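Long-range contacts in citrate synthase (Mycobacterium tuberculosis, PDB 4TVM), which catalyses the condensation of oxaloacetate with acetyl-CoA and water to give citrate and CoA in the Krebs cycle: residues His117-Phe123 with Ala143-Tyr148; Ala270-Leu275 with Asp366-Gly370; Ala249-Ile255 with Trp395-Trp399. All coordinates share one frame; numbering follows the deposited sequence.

Contact 1: residues His117-Phe123 with Ala143-Tyr148; sequences HEDLKRF and ALSAYY
Leu120 lies on the ring of Tyr147 at the centre of an antiparallel helical hairpin. The short helix 118-122 packs against the end of helix 133-147. The axes of the segments 118-122 and 143-147 pass 10.6 Å apart, and their N-to-C directions differ by 152°. The hairpin is part of the mainly helical citrate synthase fold.

The apolar contacts lie at the centre. Leu120 CB sits 4.0 Å from the centroid of the Tyr147 ring and only 6° off its normal, a CH-pi contact. CG of Leu120 is anti to the backbone N (chi1 -175°). This keeps CD1 beside Tyr147 CE1, where it also meets Ala143 CB, while CD2 goes on to Leu144 CD2 at 4.0 Å. Phe123 extends the patch, with Ala143 CB over one face of its ring. Phe123 also meets Phe123 and Phe127 of the second subunit, so the apolar patch continues into the dimer interface.

Aromatic and mixed contacts lie beside these. The rings of His117 and Tyr147 meet obliquely, with centroids 5.6 Å apart. Asp119 brings its CB to Tyr147 CE2 at 3.6 Å.

The polar contacts lie at the start of helix 118-122. His117 N donates to Tyr148 OH at 2.9 Å, in a nearly straight bond at the ring edge. This ties the backbone just before the helix to the residue after helix 133-147. His117 is also the N-cap: its ND1 accepts from Asp119 N at 3.2 Å, with the donor close to the imidazole plane.

Contact 2: residues Ala270-Leu275 with Asp366-Gly370; sequences ANQAVL and DFYTG
Leu275 and Gly370 meet in the buried part of this contact, where two helices come close together. Leu275 CD2 lies 4.1 Å from Gly370 CA. Gly370 has no side chain, and its backbone faces helix 270-281 directly. The CA atoms of Asn271 and Gly370 are only 5.2 Å apart. The side chain of Asn271 lies beside this close point, next to Asp366 and Thr369. Phe383 of helix 383-403 packs on both Asn271 and Leu275. Thr369 also packs on Leu225 and His229 of helix 216-229. This half of the contact is therefore enclosed by other helices.

The other half is the solvent side, and its residues are partly exposed. Val274 and Phe367 make its apolar contact, and the two side chains cross at about a right angle. With chi1 of 168°, Val274 turns its CG1 branch toward the second helix, where it touches Phe367 CD2 at 3.8 Å. It approaches the ring obliquely and also comes within 4.0 Å of Phe367 CA. The CB of Phe367 itself points away from helix 270-281.

At the end of this half, Asp366 and Ala270 are more loosely joined. Asp366 OD2 is 3.9 Å from Ala270 CB, a van der Waals contact. The side chain of Asp366 also touches the bound oxaloacetate, about 4 Å away at the nearest atoms. The helix pair thus borders the oxaloacetate pocket, and Asp366 is probably a catalytic residue of the citrate synthase active site.

Contact 3: residues Ala249-Ile255 with Trp395-Trp399; sequences ANLFTSI and WIAHW
The indole of Trp399 takes Leu251 CD1 on one face, 3.7 Å from the centroid of its five-membered ring. This is a CH-pi contact. A chi1 of -173° extends the Trp399 side chain toward the start of helix 251-262. One turn further along, Ile255 CD1 packs on Trp395 CB and reaches Ile396 CG1 at 4.2 Å. Ile255 CG2 approaches the Trp395 ring obliquely, 3.9 Å from CE3.

These side chains form the buried interface between helices 251-262 and 383-403 of the citrate synthase fold. The axes of the segments 251-255 and 395-399 cross at 122° and pass 10.6 Å apart. His403 stacks on the Trp399 ring.

The polar edge lies at the first turn of helix 251-262. Trp399 NE1 donates to Ser254 OG at 3.0 Å, in a clearly bent bond of 132°. Ser254 OG in turn donates to Asn250 O at 2.6 Å, from above the carbonyl plane. Asn250 O also accepts from Ser254 N. Asn250 is the N-cap of the helix, and its OD1 accepts from Thr253 N at 2.9 Å.

From the N terminus, contact 1 closes first. It joins helix 118-122 to the end of helix 133-147 across a short connection. Contact 3 opens next, at the start of helix 251-262, and stays open until helix 383-403 arrives. Contact 2 opens and closes within that long loop, pairing helix 270-281 with helix 367-375. No contacts cross along the chain. Contacts 1 and 3 touch in space: Ser145 OG probably hydrogen-bonds Asn250 ND2, and Leu144 packs on Phe252. Both also touch the second subunit. Contact 2 stands apart, about 12 Å from contact 3 at the nearest atoms, beside the oxaloacetate pocket.

Contact 1: residues His117-Phe123 with Ala143-Tyr148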
loop_
_atom_site.group_PDB
_atom_site.type_symbol
_atom_site.label_atom_id
_atom_site.label_comp_id
_atom_site.label_asym_id
_atom_site.label_seq_id
_atom_site.Cartn_x
_atom_site.Cartn_y
_atom_site.Cartn_z
ATOM N N HIS A 117 -16.194 5.426 -17.681
ATOM C CA HIS A 117 -16.628 4.371 -18.615
ATOM C C HIS A 117 -17.879 3.700 -18.085
ATOM O O HIS A 117 -17.879 3.222 -16.941
ATOM C CB HIS A 117 -15.530 3.291 -18.764
ATOM C CG HIS A 117 -15.611 2.534 -20.049
ATOM N ND1 HIS A 117 -16.518 1.515 -20.256
ATOM C CD2 HIS A 117 -14.908 2.648 -21.199
ATOM C CE1 HIS A 117 -16.370 1.035 -21.475
ATOM N NE2 HIS A 117 -15.403 1.714 -22.068
ATOM N N GLU A 118 -18.928 3.648 -18.910
ATOM C CA GLU A 118 -20.176 2.972 -18.537
ATOM C C GLU A 118 -20.005 1.570 -17.921
ATOM O O GLU A 118 -20.775 1.190 -17.021
ATOM C CB GLU A 118 -21.104 2.853 -19.739
ATOM C CG GLU A 118 -22.051 4.026 -19.903
ATOM C CD GLU A 118 -23.016 4.114 -18.754
ATOM O OE1 GLU A 118 -22.886 5.066 -17.958
ATOM O OE2 GLU A 118 -23.870 3.214 -18.628
ATOM N N ASP A 119 -19.046 0.787 -18.426
ATOM C CA ASP A 119 -18.743 -0.513 -17.820
ATOM C C ASP A 119 -18.201 -0.396 -16.398
ATOM O O ASP A 119 -18.519 -1.213 -15.527
ATOM C CB ASP A 119 -17.758 -1.295 -18.658
ATOM C CG ASP A 119 -18.358 -1.840 -19.924
ATOM O OD1 ASP A 119 -19.542 -1.592 -20.226
ATOM O OD2 ASP A 119 -17.606 -2.525 -20.638
ATOM N N LEU A 120 -17.381 0.622 -16.166
ATOM C CA LEU A 120 -16.868 0.892 -14.823
ATOM C C LEU A 120 -17.957 1.390 -13.938
ATOM O O LEU A 120 -17.988 1.088 -12.754
ATOM C CB LEU A 120 -15.717 1.885 -14.822
ATOM C CG LEU A 120 -15.135 2.051 -13.415
ATOM C CD1 LEU A 120 -14.501 0.760 -12.954
ATOM C CD2 LEU A 120 -14.141 3.199 -13.324
ATOM N N LYS A 121 -18.889 2.114 -14.506
ATOM C CA LYS A 121 -20.134 2.435 -13.784
ATOM C C LYS A 121 -20.904 1.194 -13.415
ATOM O O LYS A 121 -21.254 1.019 -12.265
ATOM C CB LYS A 121 -21.017 3.312 -14.644
ATOM C CG LYS A 121 -22.100 4.037 -13.888
ATOM C CD LYS A 121 -23.204 4.472 -14.828
ATOM C CE LYS A 121 -24.257 5.299 -14.114
ATOM N NZ LYS A 121 -25.616 4.841 -14.465
ATOM N N ARG A 122 -21.149 0.323 -14.404
ATOM C CA ARG A 122 -21.884 -0.927 -14.203
ATOM C C ARG A 122 -21.247 -1.860 -13.167
ATOM O O ARG A 122 -21.942 -2.503 -12.408
ATOM C CB ARG A 122 -22.002 -1.669 -15.528
ATOM C CG ARG A 122 -23.133 -1.212 -16.439
ATOM C CD ARG A 122 -22.909 -1.711 -17.866
ATOM N NE ARG A 122 -22.601 -3.141 -17.905
ATOM C CZ ARG A 122 -22.340 -3.833 -19.017
ATOM N NH1 ARG A 122 -22.345 -3.240 -20.211
ATOM N NH2 ARG A 122 -22.082 -5.137 -18.933
ATOM N N PHE A 123 -19.920 -1.945 -13.171
ATOM C CA PHE A 123 -19.136 -2.712 -12.204
ATOM C C PHE A 123 -19.509 -2.481 -10.742
ATOM O O PHE A 123 -19.306 -3.350 -9.920
ATOM C CB PHE A 123 -17.688 -2.319 -12.417
ATOM C CG PHE A 123 -16.700 -3.030 -11.547
ATOM C CD1 PHE A 123 -16.325 -2.492 -10.330
ATOM C CD2 PHE A 123 -16.054 -4.159 -12.006
ATOM C CE1 PHE A 123 -15.360 -3.101 -9.546
ATOM C CE2 PHE A 123 -15.093 -4.788 -11.225
ATOM C CZ PHE A 123 -14.736 -4.249 -9.993
ATOM N N ALA A 143 -9.394 -1.249 -10.110
ATOM C CA ALA A 143 -10.004 -1.576 -11.397
ATOM C C ALA A 143 -9.777 -0.510 -12.495
ATOM O O ALA A 143 -9.992 -0.766 -13.698
ATOM C CB ALA A 143 -11.488 -1.824 -11.205
ATOM N N LEU A 144 -9.362 0.685 -12.111
ATOM C CA LEU A 144 -9.093 1.748 -13.097
ATOM C C LEU A 144 -8.073 1.349 -14.132
ATOM O O LEU A 144 -8.142 1.800 -15.271
ATOM C CB LEU A 144 -8.518 2.981 -12.403
ATOM C CG LEU A 144 -9.526 3.799 -11.644
ATOM C CD1 LEU A 144 -8.795 4.759 -10.725
ATOM C CD2 LEU A 144 -10.416 4.558 -12.629
ATOM N N SER A 145 -7.080 0.572 -13.711
ATOM C CA SER A 145 -6.046 0.133 -14.605
ATOM C C SER A 145 -6.641 -0.811 -15.646
ATOM O O SER A 145 -6.102 -0.959 -16.733
ATOM C CB SER A 145 -4.936 -0.557 -13.831
ATOM O OG SER A 145 -4.280 0.359 -12.969
ATOM N N ALA A 146 -7.767 -1.430 -15.321
ATOM C CA ALA A 146 -8.501 -2.222 -16.294
ATOM C C ALA A 146 -9.185 -1.377 -17.380
ATOM O O ALA A 146 -9.462 -1.888 -18.457
ATOM C CB ALA A 146 -9.537 -3.108 -15.588
ATOM N N TYR A 147 -9.516 -0.119 -17.100
ATOM C CA TYR A 147 -10.286 0.683 -18.074
ATOM C C TYR A 147 -9.497 1.813 -18.704
ATOM O O TYR A 147 -9.900 2.383 -19.712
ATOM C CB TYR A 147 -11.520 1.269 -17.413
ATOM C CG TYR A 147 -12.497 0.242 -17.010
ATOM C CD1 TYR A 147 -12.419 -0.356 -15.750
ATOM C CD2 TYR A 147 -13.490 -0.179 -17.885
ATOM C CE1 TYR A 147 -13.320 -1.349 -15.364
ATOM C CE2 TYR A 147 -14.396 -1.175 -17.508
ATOM C CZ TYR A 147 -14.311 -1.741 -16.253
ATOM O OH TYR A 147 -15.205 -2.693 -15.876
ATOM N N TYR A 148 -8.399 2.179 -18.072
ATOM C CA TYR A 148 -7.594 3.281 -18.527
ATOM C C TYR A 148 -6.171 2.737 -18.621
ATOM O O TYR A 148 -5.243 3.281 -18.041
ATOM C CB TYR A 148 -7.780 4.487 -17.569
ATOM C CG TYR A 148 -9.256 4.899 -17.484
ATOM C CD1 TYR A 148 -9.821 5.746 -18.426
ATOM C CD2 TYR A 148 -10.095 4.404 -16.489
ATOM C CE1 TYR A 148 -11.171 6.118 -18.376
ATOM C CE2 TYR A 148 -11.437 4.765 -16.430
ATOM C CZ TYR A 148 -11.982 5.614 -17.389
ATOM O OH TYR A 148 -13.353 5.948 -17.358
#

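Contact 2: residues Ala270-Leu275 with Asp366-Gly370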
loop_
_atom_site.group_PDB
_atom_site.type_symbol
_atom_site.label_atom_id
_atom_site.label_comp_id
_atom_site.label_asym_id
_atom_site.label_seq_id
_atom_site.Cartn_x
_atom_site.Cartn_y
_atom_site.Cartn_z
ATOM N N ALA A 270 -9.933 8.148 11.930
ATOM C CA ALA A 270 -9.932 8.832 13.212
ATOM C C ALA A 270 -11.210 9.648 13.363
ATOM O O ALA A 270 -11.790 9.695 14.450
ATOM C CB ALA A 270 -8.725 9.736 13.327
ATOM N N ASN A 271 -11.641 10.297 12.279
ATOM C CA ASN A 271 -12.947 10.968 12.263
ATOM C C ASN A 271 -14.027 9.984 12.635
ATOM O O ASN A 271 -14.858 10.288 13.478
ATOM C CB ASN A 271 -13.313 11.502 10.882
ATOM C CG ASN A 271 -12.340 12.528 10.355
ATOM O OD1 ASN A 271 -11.911 13.424 11.076
ATOM N ND2 ASN A 271 -12.008 12.414 9.065
ATOM N N GLN A 272 -14.015 8.811 11.989
ATOM C CA GLN A 272 -15.025 7.772 12.224
ATOM C C GLN A 272 -14.965 7.229 13.662
ATOM O O GLN A 272 -15.989 6.865 14.234
ATOM C CB GLN A 272 -14.903 6.614 11.201
ATOM C CG GLN A 272 -15.549 5.306 11.680
ATOM C CD GLN A 272 -15.655 4.221 10.615
ATOM O OE1 GLN A 272 -14.656 3.779 10.048
ATOM N NE2 GLN A 272 -16.870 3.752 10.377
ATOM N N ALA A 273 -13.777 7.176 14.251
ATOM C CA ALA A 273 -13.639 6.710 15.634
ATOM C C ALA A 273 -14.390 7.606 16.617
ATOM O O ALA A 273 -14.984 7.126 17.591
ATOM C CB ALA A 273 -12.167 6.603 16.021
ATOM N N VAL A 274 -14.358 8.904 16.341
ATOM C CA VAL A 274 -14.980 9.912 17.194
ATOM C C VAL A 274 -16.492 9.755 17.193
ATOM O O VAL A 274 -17.142 9.793 18.234
ATOM C CB VAL A 274 -14.584 11.327 16.719
ATOM C CG1 VAL A 274 -15.424 12.405 17.386
ATOM C CG2 VAL A 274 -13.108 11.562 16.996
ATOM N N LEU A 275 -17.051 9.580 16.013
ATOM C CA LEU A 275 -18.480 9.378 15.912
ATOM C C LEU A 275 -18.845 8.099 16.614
ATOM O O LEU A 275 -19.844 8.025 17.302
ATOM C CB LEU A 275 -18.902 9.309 14.456
ATOM C CG LEU A 275 -19.336 10.646 13.872
ATOM C CD1 LEU A 275 -20.795 10.886 14.195
ATOM C CD2 LEU A 275 -18.495 11.801 14.387
ATOM N N ASP A 366 -9.630 16.208 15.394
ATOM C CA ASP A 366 -10.300 15.420 14.367
ATOM C C ASP A 366 -11.788 15.388 14.717
ATOM O O ASP A 366 -12.634 15.049 13.896
ATOM C CB ASP A 366 -9.757 13.998 14.363
ATOM C CG ASP A 366 -8.300 13.941 13.962
ATOM O OD1 ASP A 366 -7.932 14.653 12.998
ATOM O OD2 ASP A 366 -7.530 13.191 14.604
ATOM N N PHE A 367 -12.077 15.706 15.969
ATOM C CA PHE A 367 -13.416 15.775 16.508
ATOM C C PHE A 367 -14.325 16.715 15.737
ATOM O O PHE A 367 -15.481 16.371 15.470
ATOM C CB PHE A 367 -13.289 16.232 17.971
ATOM C CG PHE A 367 -14.583 16.522 18.656
ATOM C CD1 PHE A 367 -15.163 17.773 18.572
ATOM C CD2 PHE A 367 -15.183 15.567 19.452
ATOM C CE1 PHE A 367 -16.343 18.050 19.241
ATOM C CE2 PHE A 367 -16.364 15.836 20.120
ATOM C CZ PHE A 367 -16.945 17.080 20.013
ATOM N N TYR A 368 -13.823 17.901 15.383
ATOM C CA TYR A 368 -14.684 18.926 14.783
ATOM C C TYR A 368 -15.042 18.558 13.363
ATOM O O TYR A 368 -16.167 18.787 12.935
ATOM C CB TYR A 368 -14.057 20.327 14.823
ATOM C CG TYR A 368 -13.894 20.864 16.221
ATOM C CD1 TYR A 368 -15.000 21.115 17.024
ATOM C CD2 TYR A 368 -12.630 21.118 16.748
ATOM C CE1 TYR A 368 -14.854 21.591 18.315
ATOM C CE2 TYR A 368 -12.473 21.586 18.041
ATOM C CZ TYR A 368 -13.586 21.814 18.821
ATOM O OH TYR A 368 -13.415 22.303 20.103
ATOM N N THR A 369 -14.104 17.971 12.629
ATOM C CA THR A 369 -14.363 17.616 11.234
ATOM C C THR A 369 -15.453 16.572 11.109
ATOM O O THR A 369 -16.187 16.547 10.135
ATOM C CB THR A 369 -13.099 17.098 10.546
ATOM O OG1 THR A 369 -11.985 17.925 10.908
ATOM C CG2 THR A 369 -13.273 17.124 9.030
ATOM N N GLY A 370 -15.553 15.697 12.096
ATOM C CA GLY A 370 -16.570 14.658 12.099
ATOM C C GLY A 370 -17.958 15.258 12.169
ATOM O O GLY A 370 -18.863 14.894 11.396
#

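Contact 3: residues Ala249-Ile255 with Trp395-Trp399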
loop_
_atom_site.group_PDB
_atom_site.type_symbol
_atom_site.label_atom_id
_atom_site.label_comp_id
_atom_site.label_asym_id
_atom_site.label_seq_id
_atom_site.Cartn_x
_atom_site.Cartn_y
_atom_site.Cartn_z
ATOM N N ALA A 249 5.481 1.115 -9.651
ATOM C CA ALA A 249 4.076 0.858 -9.833
ATOM C C ALA A 249 3.457 2.039 -10.548
ATOM O O ALA A 249 4.032 3.125 -10.564
ATOM C CB ALA A 249 3.410 0.612 -8.495
ATOM N N ASN A 250 2.311 1.828 -11.190
ATOM C CA ASN A 250 1.678 2.928 -11.897
ATOM C C ASN A 250 0.972 3.863 -10.916
ATOM O O ASN A 250 0.921 3.620 -9.709
ATOM C CB ASN A 250 0.778 2.436 -13.031
ATOM C CG ASN A 250 -0.594 1.994 -12.563
ATOM O OD1 ASN A 250 -1.254 2.680 -11.791
ATOM N ND2 ASN A 250 -1.038 0.838 -13.048
ATOM N N LEU A 251 0.466 4.965 -11.441
ATOM C CA LEU A 251 -0.123 5.998 -10.607
ATOM C C LEU A 251 -1.306 5.503 -9.831
ATOM O O LEU A 251 -1.414 5.757 -8.650
ATOM C CB LEU A 251 -0.553 7.169 -11.473
ATOM C CG LEU A 251 -0.918 8.470 -10.784
ATOM C CD1 LEU A 251 -0.127 8.742 -9.520
ATOM C CD2 LEU A 251 -0.706 9.596 -11.782
ATOM N N PHE A 252 -2.187 4.771 -10.492
ATOM C CA PHE A 252 -3.375 4.240 -9.848
ATOM C C PHE A 252 -3.044 3.260 -8.750
ATOM O O PHE A 252 -3.686 3.241 -7.696
ATOM C CB PHE A 252 -4.256 3.534 -10.881
ATOM C CG PHE A 252 -4.748 4.435 -11.982
ATOM C CD1 PHE A 252 -4.895 5.816 -11.782
ATOM C CD2 PHE A 252 -5.077 3.911 -13.230
ATOM C CE1 PHE A 252 -5.349 6.636 -12.807
ATOM C CE2 PHE A 252 -5.529 4.743 -14.266
ATOM C CZ PHE A 252 -5.675 6.099 -14.043
ATOM N N THR A 253 -2.056 2.414 -9.001
ATOM C CA THR A 253 -1.749 1.363 -8.054
ATOM C C THR A 253 -1.133 2.003 -6.828
ATOM O O THR A 253 -1.445 1.624 -5.696
ATOM C CB THR A 253 -0.843 0.292 -8.683
ATOM O OG1 THR A 253 -1.385 -0.100 -9.959
ATOM C CG2 THR A 253 -0.729 -0.907 -7.760
ATOM N N SER A 254 -0.325 3.033 -7.031
ATOM C CA SER A 254 0.224 3.789 -5.882
ATOM C C SER A 254 -0.844 4.530 -5.047
ATOM O O SER A 254 -0.762 4.550 -3.818
ATOM C CB SER A 254 1.308 4.750 -6.344
ATOM O OG SER A 254 2.073 4.170 -7.393
ATOM N N ILE A 255 -1.872 5.086 -5.690
ATOM C CA ILE A 255 -2.964 5.767 -4.933
ATOM C C ILE A 255 -3.806 4.765 -4.156
ATOM O O ILE A 255 -4.224 4.964 -2.999
ATOM C CB ILE A 255 -3.876 6.525 -5.890
ATOM C CG1 ILE A 255 -3.123 7.704 -6.504
ATOM C CG2 ILE A 255 -5.167 6.960 -5.213
ATOM C CD1 ILE A 255 -2.537 8.658 -5.497
ATOM N N TRP A 395 -1.227 13.050 -2.367
ATOM C CA TRP A 395 -0.766 11.750 -2.835
ATOM C C TRP A 395 -0.133 11.906 -4.169
ATOM O O TRP A 395 0.947 11.396 -4.404
ATOM C CB TRP A 395 -1.909 10.747 -2.939
ATOM C CG TRP A 395 -2.372 10.236 -1.611
ATOM C CD1 TRP A 395 -1.703 10.278 -0.450
ATOM C CD2 TRP A 395 -3.624 9.606 -1.337
ATOM N NE1 TRP A 395 -2.448 9.715 0.555
ATOM C CE2 TRP A 395 -3.644 9.306 0.037
ATOM C CE3 TRP A 395 -4.751 9.296 -2.119
ATOM C CZ2 TRP A 395 -4.728 8.715 0.654
ATOM C CZ3 TRP A 395 -5.833 8.681 -1.502
ATOM C CH2 TRP A 395 -5.807 8.387 -0.127
ATOM N N ILE A 396 -0.787 12.633 -5.044
ATOM C CA ILE A 396 -0.314 12.748 -6.421
ATOM C C ILE A 396 0.970 13.561 -6.526
ATOM O O ILE A 396 1.869 13.214 -7.294
ATOM C CB ILE A 396 -1.416 13.334 -7.322
ATOM C CG1 ILE A 396 -2.529 12.312 -7.491
ATOM C CG2 ILE A 396 -0.874 13.677 -8.699
ATOM C CD1 ILE A 396 -3.747 12.793 -8.261
ATOM N N ALA A 397 1.037 14.656 -5.767
ATOM C CA ALA A 397 2.150 15.588 -5.815
ATOM C C ALA A 397 3.437 14.922 -5.414
ATOM O O ALA A 397 4.481 15.187 -6.022
ATOM C CB ALA A 397 1.863 16.738 -4.876
ATOM N N HIS A 398 3.355 14.098 -4.357
ATOM C CA HIS A 398 4.504 13.385 -3.801
ATOM C C HIS A 398 5.020 12.306 -4.736
ATOM O O HIS A 398 6.215 12.160 -4.925
ATOM C CB HIS A 398 4.121 12.734 -2.465
ATOM C CG HIS A 398 4.084 13.693 -1.323
ATOM N ND1 HIS A 398 2.976 14.458 -1.032
ATOM C CD2 HIS A 398 5.017 14.027 -0.409
ATOM C CE1 HIS A 398 3.226 15.208 0.026
ATOM N NE2 HIS A 398 4.459 14.969 0.420
ATOM N N TRP A 399 4.101 11.519 -5.271
ATOM C CA TRP A 399 4.394 10.526 -6.321
ATOM C C TRP A 399 5.097 11.178 -7.512
ATOM O O TRP A 399 6.117 10.677 -8.005
ATOM C CB TRP A 399 3.073 9.905 -6.788
ATOM C CG TRP A 399 3.200 8.755 -7.730
ATOM C CD1 TRP A 399 3.077 7.420 -7.427
ATOM C CD2 TRP A 399 3.448 8.824 -9.127
ATOM N NE1 TRP A 399 3.251 6.667 -8.546
ATOM C CE2 TRP A 399 3.482 7.503 -9.606
ATOM C CE3 TRP A 399 3.656 9.879 -10.026
ATOM C CZ2 TRP A 399 3.707 7.204 -10.943
ATOM C CZ3 TRP A 399 3.887 9.584 -11.351
ATOM C CH2 TRP A 399 3.921 8.248 -11.795
#